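Local coordinates for protein 4-hydroxybenzoyl-CoA thioesterase (Pseudomonas sp. CBS3, PDB 1LO7) that hydrolyses 4-hydroxybenzoyl-CoA to 4-hydroxybenzoate and coenzyme A, the last step in converting 4-chlorobenzoate to 4-hydroxybenzoate, at residues A2-M7 with T79-I84; Q94-S99 with A113-V118. All blocks are in the same frame, centred on the assembly; numbering follows the deposited sequence. Where two conformers were deposited one is given.

Interaction 1. Residues A2-M7 with T79-I84; sequences ARSITM and TIETCI
T6 and T79 meet methyl to methyl on one face of an antiparallel strand pair, their CG2 atoms 3.6 Å apart. In T6 this methyl stands anti to the backbone N, which turns CG2 toward residues 79 and 80, where it also lies 3.5 Å from the carbonyl oxygen I80 O. The two threonine side chains pass each other at a slant. On the same face, E81 holds its CG anti to the backbone N (chi1 -175°), 4.1 Å from T6 OG1; S4 OG also approaches the E81 carboxylate, but the model is strained there and the bond is doubtful. The opposite face carries I5, M7, I80 and T82. Here M7 CG reaches I80 CB at 4.4 Å, a light apolar touch. The frame beneath these side chains is firmer: I5 and T82 exchange two backbone hydrogen bonds, as do M7 and I80, the shortest being I80 N to M7 O at 2.7 Å.

Toward A2 the ladder gives way to looser contacts. C83 CB sits 3.3 Å from R3 O. A water links the two strands here, donating to R3 O at 2.6 Å and accepting from I84 N at 2.8 Å.

The pair illustrates how a terminal strand is added to a hot dog sheet. Within the chain, strand 4-10 borders only strand 77-87, whose other edge bonds to strand 91-101. I5 and I84 rest on Y38, and T82 on A34, of helix 25-41, while T82 OG1 is hydrogen-bonded to H96 of strand 91-101.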
loop_
_atom_site.group_PDB
_atom_site.type_symbol
_atom_site.label_atom_id
_atom_site.label_comp_id
_atom_site.label_asym_id
_atom_site.label_seq_id
_atom_site.Cartn_x
_atom_site.Cartn_y
_atom_site.Cartn_z
ATOM N N ALA A 2 -16.401 -15.223 -23.114
ATOM C CA ALA A 2 -17.235 -14.950 -21.959
ATOM C C ALA A 2 -17.353 -13.458 -21.804
ATOM O O ALA A 2 -16.604 -12.723 -22.489
ATOM C CB ALA A 2 -16.689 -15.602 -20.684
ATOM N N ARG A 3 -18.284 -13.063 -20.928
ATOM C CA ARG A 3 -18.566 -11.647 -20.635
ATOM C C ARG A 3 -17.346 -11.029 -20.004
ATOM O O ARG A 3 -16.884 -11.459 -18.953
ATOM C CB ARG A 3 -19.744 -11.485 -19.711
ATOM C CG ARG A 3 -20.013 -10.035 -19.401
ATOM C CD ARG A 3 -21.427 -9.837 -18.881
ATOM N NE ARG A 3 -21.776 -8.426 -18.822
ATOM C CZ ARG A 3 -22.758 -7.967 -18.081
ATOM N NH1 ARG A 3 -23.502 -8.783 -17.314
ATOM N NH2 ARG A 3 -22.982 -6.658 -18.116
ATOM N N SER A 4 -16.853 -10.061 -20.701
ATOM C CA SER A 4 -15.655 -9.353 -20.309
ATOM C C SER A 4 -15.924 -7.897 -19.907
ATOM O O SER A 4 -16.676 -7.163 -20.530
ATOM C CB SER A 4 -14.736 -9.471 -21.530
ATOM O OG SER A 4 -13.582 -8.706 -21.391
ATOM N N ILE A 5 -15.306 -7.472 -18.833
ATOM C CA ILE A 5 -15.465 -6.105 -18.384
ATOM C C ILE A 5 -14.084 -5.452 -18.447
ATOM O O ILE A 5 -13.069 -6.042 -18.054
ATOM C CB ILE A 5 -16.016 -6.038 -16.943
ATOM C CG1 ILE A 5 -17.396 -6.707 -16.871
ATOM C CG2 ILE A 5 -16.069 -4.608 -16.372
ATOM C CD1 ILE A 5 -18.500 -5.896 -17.566
ATOM N N THR A 6 -14.038 -4.226 -18.920
ATOM C CA THR A 6 -12.749 -3.587 -18.994
ATOM C C THR A 6 -12.718 -2.363 -18.141
ATOM O O THR A 6 -13.723 -1.661 -17.966
ATOM C CB THR A 6 -12.511 -3.123 -20.443
ATOM O OG1 THR A 6 -12.278 -4.236 -21.277
ATOM C CG2 THR A 6 -11.289 -2.226 -20.457
ATOM N N MET A 7 -11.539 -2.097 -17.604
ATOM C CA MET A 7 -11.319 -0.907 -16.795
ATOM C C MET A 7 -9.912 -0.414 -16.980
ATOM O O MET A 7 -9.018 -1.175 -17.331
ATOM C CB MET A 7 -11.700 -0.962 -15.308
ATOM C CG MET A 7 -10.805 -1.870 -14.520
ATOM S SD MET A 7 -11.097 -1.699 -12.737
ATOM C CE MET A 7 -10.427 -0.062 -12.409
ATOM N N THR A 79 -4.864 -1.030 -19.314
ATOM C CA THR A 79 -6.193 -1.444 -19.622
ATOM C C THR A 79 -6.309 -2.858 -19.080
ATOM O O THR A 79 -5.480 -3.711 -19.423
ATOM C CB THR A 79 -6.497 -1.398 -21.118
ATOM O OG1 THR A 79 -6.581 -0.050 -21.503
ATOM C CG2 THR A 79 -7.853 -2.032 -21.334
ATOM N N ILE A 80 -7.283 -3.070 -18.197
ATOM C CA ILE A 80 -7.485 -4.394 -17.628
ATOM C C ILE A 80 -8.792 -5.040 -18.173
ATOM O O ILE A 80 -9.860 -4.411 -18.124
ATOM C CB ILE A 80 -7.518 -4.338 -16.108
ATOM C CG1 ILE A 80 -6.342 -3.485 -15.624
ATOM C CG2 ILE A 80 -7.488 -5.781 -15.556
ATOM C CD1 ILE A 80 -6.266 -3.415 -14.102
ATOM N N GLU A 81 -8.700 -6.266 -18.694
ATOM C CA GLU A 81 -9.866 -6.994 -19.205
ATOM C C GLU A 81 -10.078 -8.194 -18.299
ATOM O O GLU A 81 -9.175 -8.989 -18.088
ATOM C CB GLU A 81 -9.642 -7.396 -20.665
ATOM C CG GLU A 81 -10.868 -8.038 -21.295
ATOM C CD GLU A 81 -10.758 -8.036 -22.788
ATOM O OE1 GLU A 81 -9.937 -7.346 -23.357
ATOM O OE2 GLU A 81 -11.661 -8.772 -23.402
ATOM N N THR A 82 -11.277 -8.270 -17.722
ATOM C CA THR A 82 -11.620 -9.312 -16.783
ATOM C C THR A 82 -12.849 -10.122 -17.210
ATOM O O THR A 82 -13.853 -9.582 -17.658
ATOM C CB THR A 82 -11.947 -8.638 -15.407
ATOM O OG1 THR A 82 -10.818 -7.915 -14.950
ATOM C CG2 THR A 82 -12.341 -9.663 -14.341
ATOM N N CYS A 83 -12.732 -11.440 -17.061
ATOM C CA CYS A 83 -13.838 -12.339 -17.364
ATOM C C CYS A 83 -13.773 -13.544 -16.452
ATOM O O CYS A 83 -12.785 -13.791 -15.771
ATOM C CB CYS A 83 -13.867 -12.798 -18.831
ATOM S SG CYS A 83 -12.528 -13.953 -19.203
ATOM N N ILE A 84 -14.860 -14.287 -16.420
ATOM C CA ILE A 84 -14.907 -15.483 -15.656
ATOM C C ILE A 84 -14.603 -16.571 -16.697
ATOM O O ILE A 84 -15.326 -16.720 -17.680
ATOM C CB ILE A 84 -16.265 -15.734 -15.050
ATOM C CG1 ILE A 84 -16.609 -14.585 -14.108
ATOM C CG2 ILE A 84 -16.247 -17.107 -14.330
ATOM C CD1 ILE A 84 -15.871 -14.726 -12.781
HETATM O O HOH W 1 -17.350 -13.609 -17.612
#

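Interaction 2. Residues Q94-S99 with A113-V118; sequences QRHSVS and ADEIRV. With 4CO (4-hydroxyphenacyl coenzyme A), chain B.
H96 and E115 join the two arms of a beta hairpin, strands 91-101 and 107-123, in the antiparallel sheet of the hot dog fold. The arms are laced by paired backbone bonds, Q94 with E115 and H96 with A113; Q94 N to E115 O measures 2.7 Å.

The buried face is tightly knit around one oxygen. H96 NE2 donates to E115 OE1 at 2.8 Å, with the oxygen near the ring plane but the donor 70° above the carboxylate plane, and the ring and carboxylate planes stand perpendicular. R117, two residues along, grips the same oxygen side-on: NE and NH2 each lie 2.8 Å from OE1, which sits in the guanidinium plane. Three donors thus converge on a single buried acceptor, against L31 of helix 25-41 and I61 of strand 56-68. R117 also forms a salt bridge to D32 and a bond to T59 O, so its guanidinium is held from several directions. An alanine in place of E115 would probably leave H96 NE2 without its mate and take from R117 NE the acceptor it shares with NH2, leaving the guanidinium to its bonds with D32 and T59 O.

The other face is partly exposed and simpler, with R95 and D114 lying alongside each other. The arginine bends at chi3 (-66°), which swings NE toward the acid, and its guanidinium is nearly coplanar with the carboxylate. NE meets OD1 at 2.7 Å and NH2 meets OD2 at 2.9 Å, each oxygen using its syn lone pair.

Further along, the second strand enters the pocket of 4-hydroxyphenacyl-CoA. I116 CD1 lies 3.7 Å from C2A of the adenine, while R117 NH1 approaches the hydroxyphenyl ring to 3.6 Å at its carbon C6B.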
loop_
_atom_site.group_PDB
_atom_site.type_symbol
_atom_site.label_atom_id
_atom_site.label_comp_id
_atom_site.label_asym_id
_atom_site.label_seq_id
_atom_site.Cartn_x
_atom_site.Cartn_y
_atom_site.Cartn_z
ATOM N N GLN A 94 -11.242 -16.463 -12.346
ATOM C CA GLN A 94 -11.400 -15.133 -12.897
ATOM C C GLN A 94 -10.068 -14.737 -13.576
ATOM O O GLN A 94 -9.012 -14.691 -12.940
ATOM C CB GLN A 94 -11.783 -14.096 -11.802
ATOM C CG GLN A 94 -12.354 -12.790 -12.357
ATOM C CD GLN A 94 -12.993 -11.951 -11.246
ATOM O OE1 GLN A 94 -13.982 -11.231 -11.468
ATOM N NE2 GLN A 94 -12.455 -12.051 -10.048
ATOM N N ARG A 95 -10.149 -14.479 -14.861
ATOM C CA ARG A 95 -8.966 -14.120 -15.622
ATOM C C ARG A 95 -8.891 -12.620 -15.856
ATOM O O ARG A 95 -9.905 -11.961 -16.164
ATOM C CB ARG A 95 -8.966 -14.839 -16.987
ATOM C CG ARG A 95 -7.869 -14.269 -17.929
ATOM C CD ARG A 95 -7.571 -15.184 -19.108
ATOM N NE ARG A 95 -6.985 -16.431 -18.641
ATOM C CZ ARG A 95 -6.638 -17.418 -19.456
ATOM N NH1 ARG A 95 -6.815 -17.337 -20.773
ATOM N NH2 ARG A 95 -6.113 -18.502 -18.941
ATOM N N HIS A 96 -7.660 -12.082 -15.712
ATOM C CA HIS A 96 -7.424 -10.673 -15.935
ATOM C C HIS A 96 -6.258 -10.479 -16.905
ATOM O O HIS A 96 -5.193 -11.060 -16.692
ATOM C CB HIS A 96 -7.066 -9.911 -14.668
ATOM C CG HIS A 96 -7.944 -10.124 -13.486
ATOM N ND1 HIS A 96 -9.081 -9.385 -13.306
ATOM C CD2 HIS A 96 -7.776 -10.946 -12.425
ATOM C CE1 HIS A 96 -9.608 -9.776 -12.158
ATOM N NE2 HIS A 96 -8.853 -10.739 -11.615
ATOM N N SER A 97 -6.465 -9.699 -17.965
ATOM C CA SER A 97 -5.389 -9.411 -18.915
ATOM C C SER A 97 -5.099 -7.917 -18.829
ATOM O O SER A 97 -6.016 -7.086 -18.980
ATOM C CB SER A 97 -5.767 -9.819 -20.315
ATOM O OG SER A 97 -6.089 -11.211 -20.257
ATOM N N VAL A 98 -3.822 -7.566 -18.565
ATOM C CA VAL A 98 -3.412 -6.160 -18.406
ATOM C C VAL A 98 -2.523 -5.742 -19.578
ATOM O O VAL A 98 -1.499 -6.381 -19.876
ATOM C CB VAL A 98 -2.611 -5.937 -17.100
ATOM C CG1 VAL A 98 -2.260 -4.449 -16.933
ATOM C CG2 VAL A 98 -3.406 -6.464 -15.889
ATOM N N SER A 99 -2.926 -4.661 -20.225
ATOM C CA SER A 99 -2.141 -4.204 -21.348
ATOM C C SER A 99 -1.934 -2.717 -21.291
ATOM O O SER A 99 -2.590 -1.989 -20.547
ATOM C CB SER A 99 -2.813 -4.543 -22.670
ATOM O OG SER A 99 -4.064 -3.908 -22.758
ATOM N N ALA A 113 -3.266 -12.634 -15.087
ATOM C CA ALA A 113 -3.395 -13.465 -13.926
ATOM C C ALA A 113 -4.725 -14.232 -13.969
ATOM O O ALA A 113 -5.739 -13.685 -14.413
ATOM C CB ALA A 113 -3.359 -12.646 -12.622
ATOM N N ASP A 114 -4.677 -15.493 -13.527
ATOM C CA ASP A 114 -5.856 -16.316 -13.408
ATOM C C ASP A 114 -6.004 -16.463 -11.906
ATOM O O ASP A 114 -5.165 -17.094 -11.233
ATOM C CB ASP A 114 -5.714 -17.697 -14.016
ATOM C CG ASP A 114 -5.898 -17.619 -15.495
ATOM O OD1 ASP A 114 -6.385 -16.667 -16.046
ATOM O OD2 ASP A 114 -5.488 -18.672 -16.134
ATOM N N GLU A 115 -7.069 -15.862 -11.369
ATOM C CA GLU A 115 -7.361 -15.914 -9.943
ATOM C C GLU A 115 -8.466 -16.911 -9.670
ATOM O O GLU A 115 -9.447 -16.943 -10.411
ATOM C CB GLU A 115 -7.861 -14.527 -9.404
ATOM C CG GLU A 115 -6.801 -13.408 -9.525
ATOM C CD GLU A 115 -7.330 -12.116 -8.963
ATOM O OE1 GLU A 115 -8.480 -11.773 -9.062
ATOM O OE2 GLU A 115 -6.411 -11.376 -8.387
ATOM N N ILE A 116 -8.305 -17.674 -8.607
ATOM C CA ILE A 116 -9.342 -18.606 -8.225
ATOM C C ILE A 116 -9.941 -18.029 -6.951
ATOM O O ILE A 116 -9.246 -17.837 -5.960
ATOM C CB ILE A 116 -8.883 -20.037 -8.021
ATOM C CG1 ILE A 116 -8.198 -20.540 -9.327
ATOM C CG2 ILE A 116 -10.120 -20.867 -7.635
ATOM C CD1 ILE A 116 -7.911 -22.049 -9.348
ATOM N N ARG A 117 -11.236 -17.705 -6.984
ATOM C CA ARG A 117 -11.870 -17.132 -5.823
ATOM C C ARG A 117 -13.142 -17.889 -5.479
ATOM O O ARG A 117 -13.591 -18.804 -6.212
ATOM C CB ARG A 117 -12.248 -15.682 -6.159
ATOM C CG ARG A 117 -11.053 -14.705 -6.229
ATOM C CD ARG A 117 -11.490 -13.378 -6.827
ATOM N NE ARG A 117 -10.409 -12.400 -7.065
ATOM C CZ ARG A 117 -10.101 -11.418 -6.216
ATOM N NH1 ARG A 117 -10.720 -11.251 -5.024
ATOM N NH2 ARG A 117 -9.133 -10.575 -6.590
ATOM N N VAL A 118 -13.736 -17.485 -4.361
ATOM C CA VAL A 118 -14.989 -18.100 -3.925
ATOM C C VAL A 118 -15.812 -17.054 -3.279
ATOM O O VAL A 118 -15.269 -16.078 -2.766
ATOM C CB VAL A 118 -14.758 -19.139 -2.861
ATOM C CG1 VAL A 118 -13.904 -20.277 -3.392
ATOM C CG2 VAL A 118 -14.175 -18.524 -1.588
HETATM N N1A 4CO B . -6.554 -24.126 -5.797
HETATM C C2A 4CO B . -7.742 -24.296 -6.451
HETATM N N3A 4CO B . -8.942 -24.300 -5.932
HETATM C C4A 4CO B . -8.920 -24.086 -4.599
HETATM C C5A 4CO B . -7.798 -23.913 -3.808
HETATM C C6A 4CO B . -6.554 -23.926 -4.456
HETATM N N6A 4CO B . -5.415 -23.762 -3.817
HETATM N N7A 4CO B . -8.150 -23.740 -2.472
HETATM C C8A 4CO B . -9.487 -23.826 -2.467
HETATM N N9A 4CO B . -9.996 -24.056 -3.718
HETATM C C1D 4CO B . -11.392 -24.297 -4.095
HETATM C C2D 4CO B . -11.877 -25.662 -3.617
HETATM O O2D 4CO B . -11.432 -26.713 -4.478
HETATM C C3D 4CO B . -13.375 -25.456 -3.758
HETATM O O3D 4CO B . -13.727 -25.333 -5.113
HETATM P P3D 4CO B . -14.923 -26.149 -5.747
HETATM O O7A 4CO B . -14.399 -27.457 -6.079
HETATM O O8A 4CO B . -16.036 -26.228 -4.796
HETATM O O9A 4CO B . -15.366 -25.382 -7.023
HETATM C C4D 4CO B . -13.478 -24.050 -3.174
HETATM O O4D 4CO B . -12.161 -23.443 -3.347
HETATM C C5D 4CO B . -13.972 -23.925 -1.764
HETATM O O5D 4CO B . -12.964 -24.463 -0.903
HETATM P P1A 4CO B . -13.406 -25.490 0.222
HETATM O O1A 4CO B . -12.122 -25.984 0.741
HETATM O O2A 4CO B . -14.252 -26.543 -0.291
HETATM O O3A 4CO B . -14.222 -24.762 1.281
HETATM P P2A 4CO B . -13.780 -24.029 2.638
HETATM O O4A 4CO B . -14.987 -23.332 3.133
HETATM O O5A 4CO B . -13.373 -25.050 3.601
HETATM O O6A 4CO B . -12.417 -23.122 2.472
HETATM C CBP 4CO B . -11.722 -20.889 2.405
HETATM C CCP 4CO B . -12.507 -21.976 1.667
HETATM C CDP 4CO B . -12.289 -20.655 3.816
HETATM C CEP 4CO B . -11.699 -19.613 1.575
HETATM C CAP 4CO B . -10.304 -21.370 2.752
HETATM O OAP 4CO B . -9.613 -21.766 1.566
HETATM C C9P 4CO B . -9.431 -20.203 3.210
HETATM O O9P 4CO B . -9.681 -19.624 4.246
HETATM N N8P 4CO B . -8.375 -19.768 2.316
HETATM C C7P 4CO B . -7.765 -18.504 2.745
HETATM C C6P 4CO B . -8.453 -17.288 2.108
HETATM C C5P 4CO B . -7.557 -16.060 2.298
HETATM O O5P 4CO B . -7.179 -15.683 3.402
HETATM N N4P 4CO B . -7.241 -15.399 1.054
HETATM C C3P 4CO B . -6.295 -14.297 1.153
HETATM C C2P 4CO B . -6.934 -13.065 1.737
HETATM S S1P 4CO B . -8.647 -12.820 1.267
HETATM O O1B 4CO B . -8.056 -9.925 -0.124
HETATM C C1B 4CO B . -9.071 -10.346 0.402
HETATM C C2B 4CO B . -10.363 -10.174 -0.272
HETATM C C3B 4CO B . -11.535 -10.656 0.360
HETATM C C4B 4CO B . -12.771 -10.480 -0.257
HETATM C C5B 4CO B . -12.845 -9.798 -1.490
HETATM O O2B 4CO B . -14.093 -9.552 -2.100
HETATM C C6B 4CO B . -11.657 -9.341 -2.125
HETATM C C7B 4CO B . -10.405 -9.529 -1.509
HETATM C CB 4CO B . -9.019 -11.073 1.694
#

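Overall arrangement
The two contacts are successive steps across one antiparallel sheet, their centres about 9 Å apart. Along the chain they come in series, both segments of interaction 1 preceding those of interaction 2, and strands 77-87 and 91-101, consecutive in sequence, are the neighbours that join them. The seam is backbone: T79 N to S99 O and E81 O to S97 N are both 2.8 Å, probable hydrogen bonds, with Q94 packing beside T82 and C83. In this part of the sheet the order is 4-10, 77-87, 91-101, 107-123, with helix 25-41 packed against one face. Interaction 1 lies toward the sheet's end within the chain, whereas residues 113-118 of interaction 2 reach the pocket that holds the substrate analogue.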